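Local coordinates for protein probable porin (Pseudomonas aeruginosa, PDB 4FSO) that probably acts as an outer membrane porin of the OprD family, a beta-barrel channel through which small solutes would cross the membrane, at residues 127-141 / 290-302. Residues are numbered along the deposited sequence; the frame is centred on the assembly and turned at random.
Sequences PLLKYNDGRLLPTLF and YLDGSNPYLANYL
The ring of Tyr297 meets Pro127 and Lys130 obliquely, CD2 lying 3.7 Å from Pro127 CA while the folded aliphatic chain of Lys130 follows the CD1 and CE1 side. Bends at chi2 (-53°) and chi3 (-85°) lay that lysine chain along the tyrosine, which also makes a cation-pi contact with Arg242. At the Phe141 ring, Leu129 CD1 sits over the centre of one face, and the carbonyl oxygens of Asp292 and Gly293 lie at the edge near the ring plane. The same Leu129 methyl touches Leu291 CD1 at 3.6 Å, the two leucines crossing at about a right angle. Gly293 O shows how one carbonyl can gather two parts of a loop: it accepts Thr139 OG1 at 3.1 Å, on a lone pair in the carbonyl plane, and Asn132 N at 3.3 Å from above that plane. Ser294 OG donates to Leu291 O at 2.6 Å, within the type II turn from Leu291 to Ser294 that carries the Gly293 carbonyl. Further along, Asn295 N donates to Lys130 O in a long, somewhat bent bond (3.2 Å), and a water accepts from Lys130 N and donates to Asn295 O. Loops folded into the barrel and packed on one another are consistent with the narrowed lumen of OprD-family porins.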
loop_
_atom_site.group_PDB
_atom_site.type_symbol
_atom_site.label_atom_id
_atom_site.label_comp_id
_atom_site.label_asym_id
_atom_site.label_seq_id
_atom_site.Cartn_x
_atom_site.Cartn_y
_atom_site.Cartn_z
ATOM N N PRO A 127 7.084 1.054 -4.317
ATOM C CA PRO A 127 6.175 1.489 -5.400
ATOM C C PRO A 127 5.598 0.392 -6.312
ATOM O O PRO A 127 4.437 0.501 -6.704
ATOM C CB PRO A 127 7.048 2.467 -6.206
ATOM C CG PRO A 127 7.916 3.075 -5.150
ATOM C CD PRO A 127 8.300 1.887 -4.289
ATOM N N LEU A 128 6.379 -0.637 -6.639
ATOM C CA LEU A 128 5.890 -1.710 -7.498
ATOM C C LEU A 128 5.065 -2.746 -6.698
ATOM O O LEU A 128 4.278 -3.513 -7.267
ATOM C CB LEU A 128 7.064 -2.343 -8.261
ATOM C CG LEU A 128 7.558 -1.734 -9.598
ATOM C CD1 LEU A 128 7.346 -0.252 -9.732
ATOM C CD2 LEU A 128 9.020 -2.019 -9.806
ATOM N N LEU A 129 5.231 -2.742 -5.375
ATOM C CA LEU A 129 4.465 -3.621 -4.484
ATOM C C LEU A 129 4.270 -3.005 -3.073
ATOM O O LEU A 129 5.155 -3.093 -2.204
ATOM C CB LEU A 129 5.126 -5.014 -4.392
ATOM C CG LEU A 129 4.290 -6.263 -4.023
ATOM C CD1 LEU A 129 5.181 -7.483 -3.810
ATOM C CD2 LEU A 129 3.375 -6.088 -2.805
ATOM N N LYS A 130 3.126 -2.367 -2.850
ATOM C CA LYS A 130 2.759 -1.912 -1.500
ATOM C C LYS A 130 2.050 -3.075 -0.887
ATOM O O LYS A 130 1.006 -3.458 -1.396
ATOM C CB LYS A 130 1.744 -0.756 -1.529
ATOM C CG LYS A 130 2.264 0.551 -2.058
ATOM C CD LYS A 130 3.527 0.981 -1.326
ATOM C CE LYS A 130 3.263 1.737 -0.022
ATOM N NZ LYS A 130 4.544 2.363 0.479
ATOM N N TYR A 131 2.567 -3.649 0.187
ATOM C CA TYR A 131 1.811 -4.734 0.807
ATOM C C TYR A 131 0.520 -4.136 1.379
ATOM O O TYR A 131 0.481 -2.969 1.864
ATOM C CB TYR A 131 2.612 -5.475 1.880
ATOM C CG TYR A 131 2.536 -4.828 3.245
ATOM C CD1 TYR A 131 3.070 -3.566 3.457
ATOM C CD2 TYR A 131 1.929 -5.478 4.320
ATOM C CE1 TYR A 131 3.001 -2.966 4.685
ATOM C CE2 TYR A 131 1.862 -4.887 5.562
ATOM C CZ TYR A 131 2.402 -3.626 5.734
ATOM O OH TYR A 131 2.356 -2.992 6.953
ATOM N N ASN A 132 -0.544 -4.921 1.264
ATOM C CA ASN A 132 -1.863 -4.481 1.674
ATOM C C ASN A 132 -2.090 -4.731 3.161
ATOM O O ASN A 132 -1.800 -5.816 3.679
ATOM C CB ASN A 132 -2.943 -5.152 0.828
ATOM C CG ASN A 132 -4.323 -4.534 1.041
ATOM O OD1 ASN A 132 -4.456 -3.435 1.603
ATOM N ND2 ASN A 132 -5.356 -5.233 0.578
ATOM N N ASP A 133 -2.609 -3.705 3.833
ATOM C CA ASP A 133 -2.791 -3.700 5.283
ATOM C C ASP A 133 -4.272 -3.730 5.669
ATOM O O ASP A 133 -4.623 -3.504 6.825
ATOM C CB ASP A 133 -2.119 -2.447 5.870
ATOM C CG ASP A 133 -1.762 -1.406 4.796
ATOM O OD1 ASP A 133 -2.563 -1.219 3.851
ATOM O OD2 ASP A 133 -0.677 -0.781 4.892
ATOM N N GLY A 134 -5.129 -4.027 4.697
ATOM C CA GLY A 134 -6.556 -3.799 4.832
ATOM C C GLY A 134 -7.425 -5.004 5.123
ATOM O O GLY A 134 -8.649 -4.901 5.081
ATOM N N ARG A 135 -6.809 -6.148 5.398
ATOM C CA ARG A 135 -7.551 -7.284 5.946
ATOM C C ARG A 135 -6.995 -7.631 7.330
ATOM O O ARG A 135 -6.325 -6.800 7.949
ATOM C CB ARG A 135 -7.545 -8.493 4.998
ATOM C CG ARG A 135 -8.469 -8.347 3.774
ATOM C CD ARG A 135 -9.940 -8.144 4.167
ATOM N NE ARG A 135 -10.540 -6.994 3.485
ATOM C CZ ARG A 135 -11.636 -7.042 2.730
ATOM N NH1 ARG A 135 -12.286 -8.185 2.553
ATOM N NH2 ARG A 135 -12.089 -5.937 2.154
ATOM N N LEU A 136 -7.270 -8.843 7.811
ATOM C CA LEU A 136 -6.905 -9.223 9.183
ATOM C C LEU A 136 -5.401 -9.468 9.367
ATOM O O LEU A 136 -4.767 -8.947 10.297
ATOM C CB LEU A 136 -7.697 -10.459 9.635
ATOM C CG LEU A 136 -7.359 -10.924 11.050
ATOM C CD1 LEU A 136 -7.784 -9.883 12.072
ATOM C CD2 LEU A 136 -7.985 -12.272 11.352
ATOM N N LEU A 137 -4.846 -10.277 8.476
ATOM C CA LEU A 137 -3.437 -10.619 8.518
ATOM C C LEU A 137 -2.864 -10.254 7.151
ATOM O O LEU A 137 -3.471 -10.559 6.119
ATOM C CB LEU A 137 -3.262 -12.112 8.820
ATOM C CG LEU A 137 -4.102 -12.714 9.968
ATOM C CD1 LEU A 137 -3.827 -14.205 10.141
ATOM C CD2 LEU A 137 -3.912 -11.969 11.295
ATOM N N PRO A 138 -1.710 -9.570 7.137
ATOM C CA PRO A 138 -1.131 -9.106 5.870
ATOM C C PRO A 138 -0.800 -10.247 4.901
ATOM O O PRO A 138 -0.842 -11.422 5.265
ATOM C CB PRO A 138 0.152 -8.376 6.303
ATOM C CG PRO A 138 0.446 -8.872 7.688
ATOM C CD PRO A 138 -0.883 -9.206 8.303
ATOM N N THR A 139 -0.501 -9.896 3.659
ATOM C CA THR A 139 -0.052 -10.880 2.692
ATOM C C THR A 139 1.379 -11.226 3.044
ATOM O O THR A 139 2.065 -10.460 3.710
ATOM C CB THR A 139 -0.068 -10.316 1.271
ATOM O OG1 THR A 139 -1.097 -9.321 1.162
ATOM C CG2 THR A 139 -0.306 -11.433 0.271
ATOM N N LEU A 140 1.841 -12.371 2.584
ATOM C CA LEU A 140 3.164 -12.812 2.942
ATOM C C LEU A 140 3.881 -13.230 1.678
ATOM O O LEU A 140 3.470 -14.184 1.033
ATOM C CB LEU A 140 3.056 -14.003 3.890
ATOM C CG LEU A 140 4.319 -14.259 4.706
ATOM C CD1 LEU A 140 4.539 -13.096 5.647
ATOM C CD2 LEU A 140 4.227 -15.549 5.475
ATOM N N PHE A 141 4.946 -12.532 1.310
ATOM C CA PHE A 141 5.678 -12.942 0.115
ATOM C C PHE A 141 6.928 -13.690 0.480
ATOM O O PHE A 141 7.414 -13.594 1.606
ATOM C CB PHE A 141 5.961 -11.757 -0.806
ATOM C CG PHE A 141 4.717 -11.150 -1.371
ATOM C CD1 PHE A 141 4.262 -11.514 -2.625
ATOM C CD2 PHE A 141 3.967 -10.252 -0.623
ATOM C CE1 PHE A 141 3.092 -10.969 -3.146
ATOM C CE2 PHE A 141 2.796 -9.690 -1.141
ATOM C CZ PHE A 141 2.357 -10.053 -2.403
ATOM N N TYR A 290 -1.321 -4.590 -11.103
ATOM C CA TYR A 290 -0.551 -4.756 -9.886
ATOM C C TYR A 290 -0.837 -6.105 -9.266
ATOM O O TYR A 290 -1.716 -6.828 -9.740
ATOM C CB TYR A 290 -0.815 -3.643 -8.883
ATOM C CG TYR A 290 -2.267 -3.357 -8.559
ATOM C CD1 TYR A 290 -3.046 -2.589 -9.415
ATOM C CD2 TYR A 290 -2.844 -3.799 -7.361
ATOM C CE1 TYR A 290 -4.354 -2.282 -9.114
ATOM C CE2 TYR A 290 -4.175 -3.500 -7.045
ATOM C CZ TYR A 290 -4.921 -2.733 -7.933
ATOM O OH TYR A 290 -6.229 -2.398 -7.668
ATOM N N LEU A 291 -0.085 -6.439 -8.217
ATOM C CA LEU A 291 -0.170 -7.765 -7.587
ATOM C C LEU A 291 -1.365 -7.927 -6.636
ATOM O O LEU A 291 -1.703 -7.020 -5.855
ATOM C CB LEU A 291 1.116 -8.077 -6.821
ATOM C CG LEU A 291 2.353 -8.059 -7.702
ATOM C CD1 LEU A 291 3.562 -8.528 -6.901
ATOM C CD2 LEU A 291 2.110 -8.901 -8.972
ATOM N N ASP A 292 -2.011 -9.084 -6.725
ATOM C CA ASP A 292 -2.969 -9.487 -5.716
ATOM C C ASP A 292 -2.238 -9.495 -4.363
ATOM O O ASP A 292 -1.137 -10.044 -4.245
ATOM C CB ASP A 292 -3.498 -10.874 -6.050
ATOM C CG ASP A 292 -4.865 -11.124 -5.479
ATOM O OD1 ASP A 292 -5.306 -10.335 -4.632
ATOM O OD2 ASP A 292 -5.512 -12.108 -5.884
ATOM N N GLY A 293 -2.843 -8.875 -3.354
ATOM C CA GLY A 293 -2.197 -8.722 -2.067
ATOM C C GLY A 293 -1.432 -7.419 -1.956
ATOM O O GLY A 293 -0.644 -7.218 -1.036
ATOM N N SER A 294 -1.656 -6.530 -2.914
ATOM C CA SER A 294 -1.066 -5.204 -2.858
ATOM C C SER A 294 -2.113 -4.134 -3.124
ATOM O O SER A 294 -3.265 -4.433 -3.441
ATOM C CB SER A 294 0.084 -5.063 -3.864
ATOM O OG SER A 294 -0.395 -4.909 -5.187
ATOM N N ASN A 295 -1.700 -2.882 -2.977
ATOM C CA ASN A 295 -2.518 -1.763 -3.409
ATOM C C ASN A 295 -1.723 -1.014 -4.444
ATOM O O ASN A 295 -0.503 -0.917 -4.329
ATOM C CB ASN A 295 -2.834 -0.814 -2.247
ATOM C CG ASN A 295 -3.296 -1.544 -0.999
ATOM O OD1 ASN A 295 -4.136 -2.457 -1.068
ATOM N ND2 ASN A 295 -2.754 -1.140 0.156
ATOM N N PRO A 296 -2.405 -0.470 -5.458
ATOM C CA PRO A 296 -1.648 0.362 -6.388
ATOM C C PRO A 296 -1.242 1.650 -5.675
ATOM O O PRO A 296 -2.021 2.272 -4.961
ATOM C CB PRO A 296 -2.651 0.626 -7.507
ATOM C CG PRO A 296 -3.992 0.567 -6.824
ATOM C CD PRO A 296 -3.855 -0.450 -5.731
ATOM N N TYR A 297 0.003 2.037 -5.867
ATOM C CA TYR A 297 0.585 3.184 -5.196
ATOM C C TYR A 297 0.194 4.481 -5.903
ATOM O O TYR A 297 1.027 5.148 -6.518
ATOM C CB TYR A 297 2.093 3.000 -5.217
ATOM C CG TYR A 297 2.888 3.898 -4.328
ATOM C CD1 TYR A 297 2.508 4.137 -3.017
ATOM C CD2 TYR A 297 4.058 4.479 -4.793
ATOM C CE1 TYR A 297 3.260 4.955 -2.202
ATOM C CE2 TYR A 297 4.819 5.301 -3.988
ATOM C CZ TYR A 297 4.423 5.534 -2.691
ATOM O OH TYR A 297 5.200 6.343 -1.897
ATOM N N LEU A 298 -1.083 4.830 -5.833
ATOM C CA LEU A 298 -1.587 6.013 -6.532
ATOM C C LEU A 298 -2.255 6.982 -5.562
ATOM O O LEU A 298 -2.755 6.570 -4.529
ATOM C CB LEU A 298 -2.574 5.591 -7.623
ATOM C CG LEU A 298 -1.977 4.751 -8.755
ATOM C CD1 LEU A 298 -3.086 4.020 -9.516
ATOM C CD2 LEU A 298 -1.128 5.649 -9.720
ATOM N N ALA A 299 -2.265 8.264 -5.912
ATOM C CA ALA A 299 -2.897 9.311 -5.104
ATOM C C ALA A 299 -4.368 9.074 -4.807
ATOM O O ALA A 299 -4.850 9.439 -3.724
ATOM C CB ALA A 299 -2.726 10.671 -5.767
ATOM N N ASN A 300 -5.083 8.497 -5.774
ATOM C CA ASN A 300 -6.505 8.232 -5.583
ATOM C C ASN A 300 -6.833 6.785 -5.202
ATOM O O ASN A 300 -7.936 6.295 -5.457
ATOM C CB ASN A 300 -7.334 8.709 -6.786
ATOM C CG ASN A 300 -7.206 10.199 -7.019
ATOM O OD1 ASN A 300 -6.618 10.917 -6.212
ATOM N ND2 ASN A 300 -7.769 10.678 -8.131
ATOM N N TYR A 301 -5.877 6.096 -4.596
ATOM C CA TYR A 301 -6.220 4.815 -3.984
ATOM C C TYR A 301 -6.985 5.057 -2.695
ATOM O O TYR A 301 -6.436 5.554 -1.723
ATOM C CB TYR A 301 -5.011 3.935 -3.686
ATOM C CG TYR A 301 -5.452 2.690 -2.946
ATOM C CD1 TYR A 301 -6.342 1.791 -3.538
ATOM C CD2 TYR A 301 -5.033 2.436 -1.647
ATOM C CE1 TYR A 301 -6.773 0.662 -2.863
ATOM C CE2 TYR A 301 -5.457 1.300 -0.966
ATOM C CZ TYR A 301 -6.323 0.412 -1.578
ATOM O OH TYR A 301 -6.747 -0.728 -0.898
ATOM N N LEU A 302 -8.254 4.686 -2.705
ATOM C CA LEU A 302 -9.167 4.966 -1.601
ATOM C C LEU A 302 -9.550 3.671 -0.889
ATOM O O LEU A 302 -8.979 2.624 -1.170
ATOM C CB LEU A 302 -10.402 5.735 -2.104
ATOM C CG LEU A 302 -10.276 7.207 -1.741
ATOM C CD1 LEU A 302 -9.014 7.819 -2.361
ATOM C CD2 LEU A 302 -11.535 8.014 -2.082
HETATM O O HOH W 1 1.480 -2.216 -5.651
#